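Local coordinates for cobalamin-binding protein (Desulfitobacterium hafniense, PDB 4JGI), which binds methylcobalamin and probably serves as the corrinoid carrier subunit of a putative O-demethylase system, at residues I60-M74 with K106-F118. Sequence-based numbering, arbitrary orientation.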
loop_
_atom_site.group_PDB
_atom_site.type_symbol
_atom_site.label_atom_id
_atom_site.label_comp_id
_atom_site.label_asym_id
_atom_site.label_seq_id
_atom_site.Cartn_x
_atom_site.Cartn_y
_atom_site.Cartn_z
ATOM N N ILE A 60 -8.104 -11.600 -7.570
ATOM C CA ILE A 60 -7.456 -10.329 -7.941
ATOM C C ILE A 60 -8.485 -9.214 -8.129
ATOM O O ILE A 60 -8.270 -8.078 -7.711
ATOM C CB ILE A 60 -6.625 -10.526 -9.249
ATOM C CG1 ILE A 60 -5.472 -11.450 -8.874
ATOM C CG2 ILE A 60 -6.103 -9.228 -9.876
ATOM C CD1 ILE A 60 -4.598 -10.998 -7.725
ATOM N N GLY A 61 -9.588 -9.505 -8.815
ATOM C CA GLY A 61 -10.596 -8.480 -9.013
ATOM C C GLY A 61 -11.042 -7.833 -7.705
ATOM O O GLY A 61 -11.242 -6.589 -7.631
ATOM N N ASP A 62 -11.187 -8.610 -6.636
ATOM C CA ASP A 62 -11.628 -8.045 -5.378
ATOM C C ASP A 62 -10.594 -7.094 -4.809
ATOM O O ASP A 62 -10.955 -6.127 -4.198
ATOM C CB ASP A 62 -11.905 -9.166 -4.389
ATOM C CG ASP A 62 -13.006 -10.057 -4.903
ATOM O OD1 ASP A 62 -14.121 -9.489 -5.194
ATOM O OD2 ASP A 62 -12.806 -11.260 -5.161
ATOM N N LEU A 63 -9.319 -7.379 -5.066
ATOM C CA LEU A 63 -8.326 -6.439 -4.626
ATOM C C LEU A 63 -8.383 -5.109 -5.416
ATOM O O LEU A 63 -8.101 -4.050 -4.849
ATOM C CB LEU A 63 -6.936 -7.003 -4.679
ATOM C CG LEU A 63 -6.685 -8.251 -3.892
ATOM C CD1 LEU A 63 -5.239 -8.697 -4.131
ATOM C CD2 LEU A 63 -6.893 -8.096 -2.424
ATOM N N ILE A 64 -8.633 -5.181 -6.726
ATOM C CA ILE A 64 -8.831 -3.986 -7.471
ATOM C C ILE A 64 -10.003 -3.181 -6.902
ATOM O O ILE A 64 -9.926 -1.967 -6.649
ATOM C CB ILE A 64 -9.038 -4.369 -8.940
ATOM C CG1 ILE A 64 -7.767 -5.016 -9.483
ATOM C CG2 ILE A 64 -9.451 -3.109 -9.760
ATOM C CD1 ILE A 64 -7.927 -5.599 -10.854
ATOM N N PHE A 65 -11.113 -3.886 -6.678
ATOM C CA PHE A 65 -12.306 -3.282 -6.120
ATOM C C PHE A 65 -12.076 -2.602 -4.781
ATOM O O PHE A 65 -12.502 -1.460 -4.589
ATOM C CB PHE A 65 -13.471 -4.244 -5.977
ATOM C CG PHE A 65 -13.893 -4.993 -7.249
ATOM C CD1 PHE A 65 -13.588 -4.583 -8.541
ATOM C CD2 PHE A 65 -14.596 -6.151 -7.101
ATOM C CE1 PHE A 65 -13.970 -5.342 -9.616
ATOM C CE2 PHE A 65 -14.971 -6.909 -8.149
ATOM C CZ PHE A 65 -14.617 -6.524 -9.420
ATOM N N ALA A 66 -11.325 -3.282 -3.907
ATOM C CA ALA A 66 -11.128 -2.752 -2.607
ATOM C C ALA A 66 -10.457 -1.424 -2.619
ATOM O O ALA A 66 -10.822 -0.505 -1.845
ATOM C CB ALA A 66 -10.332 -3.743 -1.752
ATOM N N GLY A 67 -9.390 -1.295 -3.419
ATOM C CA GLY A 67 -8.745 -0.028 -3.498
ATOM C C GLY A 67 -9.610 1.144 -3.973
ATOM O O GLY A 67 -9.578 2.251 -3.445
ATOM N N GLU A 68 -10.385 0.850 -5.020
ATOM C CA GLU A 68 -11.273 1.844 -5.567
ATOM C C GLU A 68 -12.390 2.206 -4.606
ATOM O O GLU A 68 -12.747 3.373 -4.477
ATOM C CB GLU A 68 -11.869 1.385 -6.886
ATOM C CG GLU A 68 -10.808 1.070 -7.944
ATOM C CD GLU A 68 -9.780 2.122 -8.303
ATOM O OE1 GLU A 68 -10.009 3.301 -8.094
ATOM O OE2 GLU A 68 -8.686 1.739 -8.745
ATOM N N ILE A 69 -12.880 1.209 -3.880
ATOM C CA ILE A 69 -13.947 1.446 -2.886
ATOM C C ILE A 69 -13.429 2.262 -1.696
ATOM O O ILE A 69 -14.018 3.265 -1.234
ATOM C CB ILE A 69 -14.558 0.114 -2.410
ATOM C CG1 ILE A 69 -15.430 -0.489 -3.546
ATOM C CG2 ILE A 69 -15.373 0.228 -1.115
ATOM C CD1 ILE A 69 -15.848 -1.901 -3.297
ATOM N N LEU A 70 -12.227 1.950 -1.233
ATOM C CA LEU A 70 -11.642 2.780 -0.131
ATOM C C LEU A 70 -11.427 4.202 -0.614
ATOM O O LEU A 70 -11.668 5.161 0.095
ATOM C CB LEU A 70 -10.374 2.159 0.418
ATOM C CG LEU A 70 -9.764 2.876 1.613
ATOM C CD1 LEU A 70 -10.751 2.888 2.780
ATOM C CD2 LEU A 70 -8.464 2.162 2.021
ATOM N N GLN A 71 -10.841 4.358 -1.812
ATOM C CA GLN A 71 -10.583 5.708 -2.285
ATOM C C GLN A 71 -11.860 6.500 -2.387
ATOM O O GLN A 71 -11.857 7.680 -2.095
ATOM C CB GLN A 71 -9.845 5.663 -3.627
ATOM C CG GLN A 71 -9.409 7.029 -4.096
ATOM C CD GLN A 71 -8.385 7.668 -3.161
ATOM O OE1 GLN A 71 -7.272 7.263 -3.147
ATOM N NE2 GLN A 71 -8.788 8.688 -2.441
ATOM N N ALA A 72 -12.945 5.882 -2.865
ATOM C CA ALA A 72 -14.226 6.610 -2.975
ATOM C C ALA A 72 -14.737 7.061 -1.629
ATOM O O ALA A 72 -15.164 8.196 -1.455
ATOM C CB ALA A 72 -15.232 5.727 -3.658
ATOM N N ALA A 73 -14.625 6.207 -0.627
ATOM C CA ALA A 73 -15.004 6.595 0.747
ATOM C C ALA A 73 -14.164 7.708 1.258
ATOM O O ALA A 73 -14.687 8.650 1.848
ATOM C CB ALA A 73 -14.866 5.376 1.687
ATOM N N MET A 74 -12.845 7.630 1.031
ATOM C CA MET A 74 -11.927 8.712 1.455
ATOM C C MET A 74 -12.226 10.032 0.819
ATOM O O MET A 74 -12.148 11.047 1.494
ATOM C CB MET A 74 -10.504 8.356 1.201
ATOM C CG MET A 74 -10.110 7.175 2.016
ATOM S SD MET A 74 -10.218 7.460 3.811
ATOM C CE MET A 74 -9.260 8.874 3.785
ATOM N N LYS A 106 1.718 -3.892 -8.763
ATOM C CA LYS A 106 2.251 -2.635 -8.207
ATOM C C LYS A 106 1.151 -1.620 -8.200
ATOM O O LYS A 106 1.030 -0.851 -7.258
ATOM C CB LYS A 106 3.432 -2.171 -9.085
ATOM C CG LYS A 106 3.955 -0.790 -8.676
ATOM C CD LYS A 106 5.091 -0.306 -9.522
ATOM C CE LYS A 106 4.697 0.072 -10.987
ATOM N NZ LYS A 106 3.894 1.264 -11.290
ATOM N N ASN A 107 0.374 -1.561 -9.279
ATOM C CA ASN A 107 -0.670 -0.539 -9.343
ATOM C C ASN A 107 -1.858 -0.775 -8.396
ATOM O O ASN A 107 -2.521 0.155 -7.969
ATOM C CB ASN A 107 -1.082 -0.360 -10.787
ATOM C CG ASN A 107 -0.030 0.262 -11.629
ATOM O OD1 ASN A 107 0.898 0.810 -11.140
ATOM N ND2 ASN A 107 -0.229 0.230 -12.907
ATOM N N ILE A 108 -2.169 -2.048 -8.123
ATOM C CA ILE A 108 -3.121 -2.399 -7.067
ATOM C C ILE A 108 -2.657 -1.868 -5.725
ATOM O O ILE A 108 -3.386 -1.193 -5.018
ATOM C CB ILE A 108 -3.414 -3.929 -7.038
ATOM C CG1 ILE A 108 -4.072 -4.343 -8.326
ATOM C CG2 ILE A 108 -4.225 -4.278 -5.838
ATOM C CD1 ILE A 108 -4.272 -5.854 -8.459
ATOM N N PHE A 109 -1.393 -2.080 -5.411
ATOM C CA PHE A 109 -0.817 -1.520 -4.225
ATOM C C PHE A 109 -0.807 -0.008 -4.220
ATOM O O PHE A 109 -1.180 0.570 -3.202
ATOM C CB PHE A 109 0.574 -2.107 -4.024
ATOM C CG PHE A 109 1.303 -1.484 -2.862
ATOM C CD1 PHE A 109 0.967 -1.824 -1.533
ATOM C CD2 PHE A 109 2.265 -0.546 -3.046
ATOM C CE1 PHE A 109 1.586 -1.174 -0.446
ATOM C CE2 PHE A 109 2.889 0.052 -1.970
ATOM C CZ PHE A 109 2.570 -0.272 -0.665
ATOM N N ARG A 110 -0.450 0.617 -5.324
ATOM C CA ARG A 110 -0.448 2.047 -5.423
ATOM C C ARG A 110 -1.833 2.587 -5.075
ATOM O O ARG A 110 -1.973 3.554 -4.302
ATOM C CB ARG A 110 -0.051 2.474 -6.861
ATOM C CG ARG A 110 -0.086 3.953 -7.065
ATOM C CD ARG A 110 0.103 4.281 -8.533
ATOM N NE ARG A 110 -0.993 3.780 -9.360
ATOM C CZ ARG A 110 -0.977 3.622 -10.690
ATOM N NH1 ARG A 110 0.119 3.766 -11.406
ATOM N NH2 ARG A 110 -2.089 3.189 -11.301
ATOM N N THR A 111 -2.895 1.970 -5.606
ATOM C CA THR A 111 -4.249 2.477 -5.376
ATOM C C THR A 111 -4.572 2.316 -3.878
ATOM O O THR A 111 -5.128 3.255 -3.293
ATOM C CB THR A 111 -5.255 1.731 -6.236
ATOM O OG1 THR A 111 -4.862 1.905 -7.627
ATOM C CG2 THR A 111 -6.686 2.222 -5.946
ATOM N N MET A 112 -4.281 1.182 -3.264
ATOM C CA MET A 112 -4.574 0.960 -1.826
ATOM C C MET A 112 -3.779 1.919 -0.981
ATOM O O MET A 112 -4.309 2.447 -0.029
ATOM C CB MET A 112 -4.321 -0.464 -1.413
ATOM C CG MET A 112 -5.282 -1.438 -2.100
ATOM S SD MET A 112 -4.746 -3.058 -1.533
ATOM C CE MET A 112 -6.088 -4.087 -2.097
ATOM N N ALA A 113 -2.533 2.157 -1.346
ATOM C CA ALA A 113 -1.678 3.020 -0.520
ATOM C C ALA A 113 -2.130 4.474 -0.566
ATOM O O ALA A 113 -2.202 5.166 0.453
ATOM C CB ALA A 113 -0.233 2.909 -1.000
ATOM N N GLU A 114 -2.499 4.948 -1.771
ATOM C CA GLU A 114 -3.057 6.273 -1.987
ATOM C C GLU A 114 -4.377 6.444 -1.177
ATOM O O GLU A 114 -4.550 7.437 -0.528
ATOM C CB GLU A 114 -3.194 6.615 -3.498
ATOM C CG GLU A 114 -1.838 6.881 -4.107
ATOM C CD GLU A 114 -1.890 7.299 -5.620
ATOM O OE1 GLU A 114 -2.830 6.829 -6.334
ATOM O OE2 GLU A 114 -0.979 8.064 -6.090
ATOM N N ALA A 115 -5.221 5.442 -1.215
ATOM C CA ALA A 115 -6.467 5.463 -0.492
ATOM C C ALA A 115 -6.276 5.396 1.011
ATOM O O ALA A 115 -7.193 5.728 1.745
ATOM C CB ALA A 115 -7.344 4.301 -0.933
ATOM N N SER A 116 -5.107 4.962 1.476
ATOM C CA SER A 116 -4.777 4.822 2.864
ATOM C C SER A 116 -3.969 5.978 3.363
ATOM O O SER A 116 -3.479 5.889 4.487
ATOM C CB SER A 116 -3.945 3.595 3.046
ATOM O OG SER A 116 -4.695 2.425 2.739
ATOM N N GLY A 117 -3.906 7.055 2.595
ATOM C CA GLY A 117 -3.303 8.312 2.995
ATOM C C GLY A 117 -1.833 8.456 2.768
ATOM O O GLY A 117 -1.229 9.408 3.297
ATOM N N PHE A 118 -1.232 7.578 1.946
ATOM C CA PHE A 118 0.176 7.775 1.649
ATOM C C PHE A 118 0.336 8.681 0.432
ATOM O O PHE A 118 -0.481 8.614 -0.510
ATOM C CB PHE A 118 0.893 6.468 1.351
ATOM C CG PHE A 118 1.054 5.525 2.521
ATOM C CD1 PHE A 118 0.065 4.625 2.842
ATOM C CD2 PHE A 118 2.164 5.603 3.348
ATOM C CE1 PHE A 118 0.176 3.788 3.919
ATOM C CE2 PHE A 118 2.258 4.741 4.465
ATOM C CZ PHE A 118 1.248 3.878 4.758
HETATM O O HOH W 1 -6.596 -1.586 -5.443
HETATM O O HOH W 2 -6.958 3.277 -9.408
HETATM O O HOH W 3 -6.522 5.331 -4.755
HETATM O O HOH W 4 -6.783 9.238 0.034
#
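G67 lies against T111 and M112 where helix 60-77 of the N-terminal helical domain packs on helix 104-115 of the Rossmann-like cobalamin-binding domain. The two run nearly parallel; the axes of segments 60-74 and 106-115 approach to 8.3 Å and cross at 24°. This close approach is consistent with the small residues G67 and A115 at the interface. G67 CA comes to 4.0 Å from M112 CG, and T111 CG2 presses on the carbonyl carbon of G67. One turn on, the methyl of A115 sits between L70 and Q71, with L70 CG 3.8 Å from A115 CB. The buried side is apolar. M112, extended beyond CG (chi2 177°), carries CE under helix 60-77 to 3.4 Å from L63 O, with L63 CB and A66 CB also close to that methyl. Toward the cobalamin end, I108 crosses I64 at about a right angle, its CD1 3.7 Å from I64 CG1; I60, L63, I108 and F109 touch the cofactor itself. V203 of helix 199-209 backs M112, while F42 and M46 of helix 32-54 touch L70.

The opposite, wetter side has no direct hydrogen bond between the helices, and waters span it instead. One water lies within hydrogen-bonding reach of L63 O and, more distantly, I108 O; another donates to the hydroxyl of T111. That hydroxyl in turn donates to N107 O, which T111 N approaches from the other face of the carbonyl plane. Q71 bends at chi2 (64°), bringing its amide over helix 104-115; NE2 donates to D75 OD1 and to a water, which donates in turn to E114 O. Q71 OE1, 3.3 Å from A115 CA, accepts a hydrogen bond from a water that also donates to T111 O.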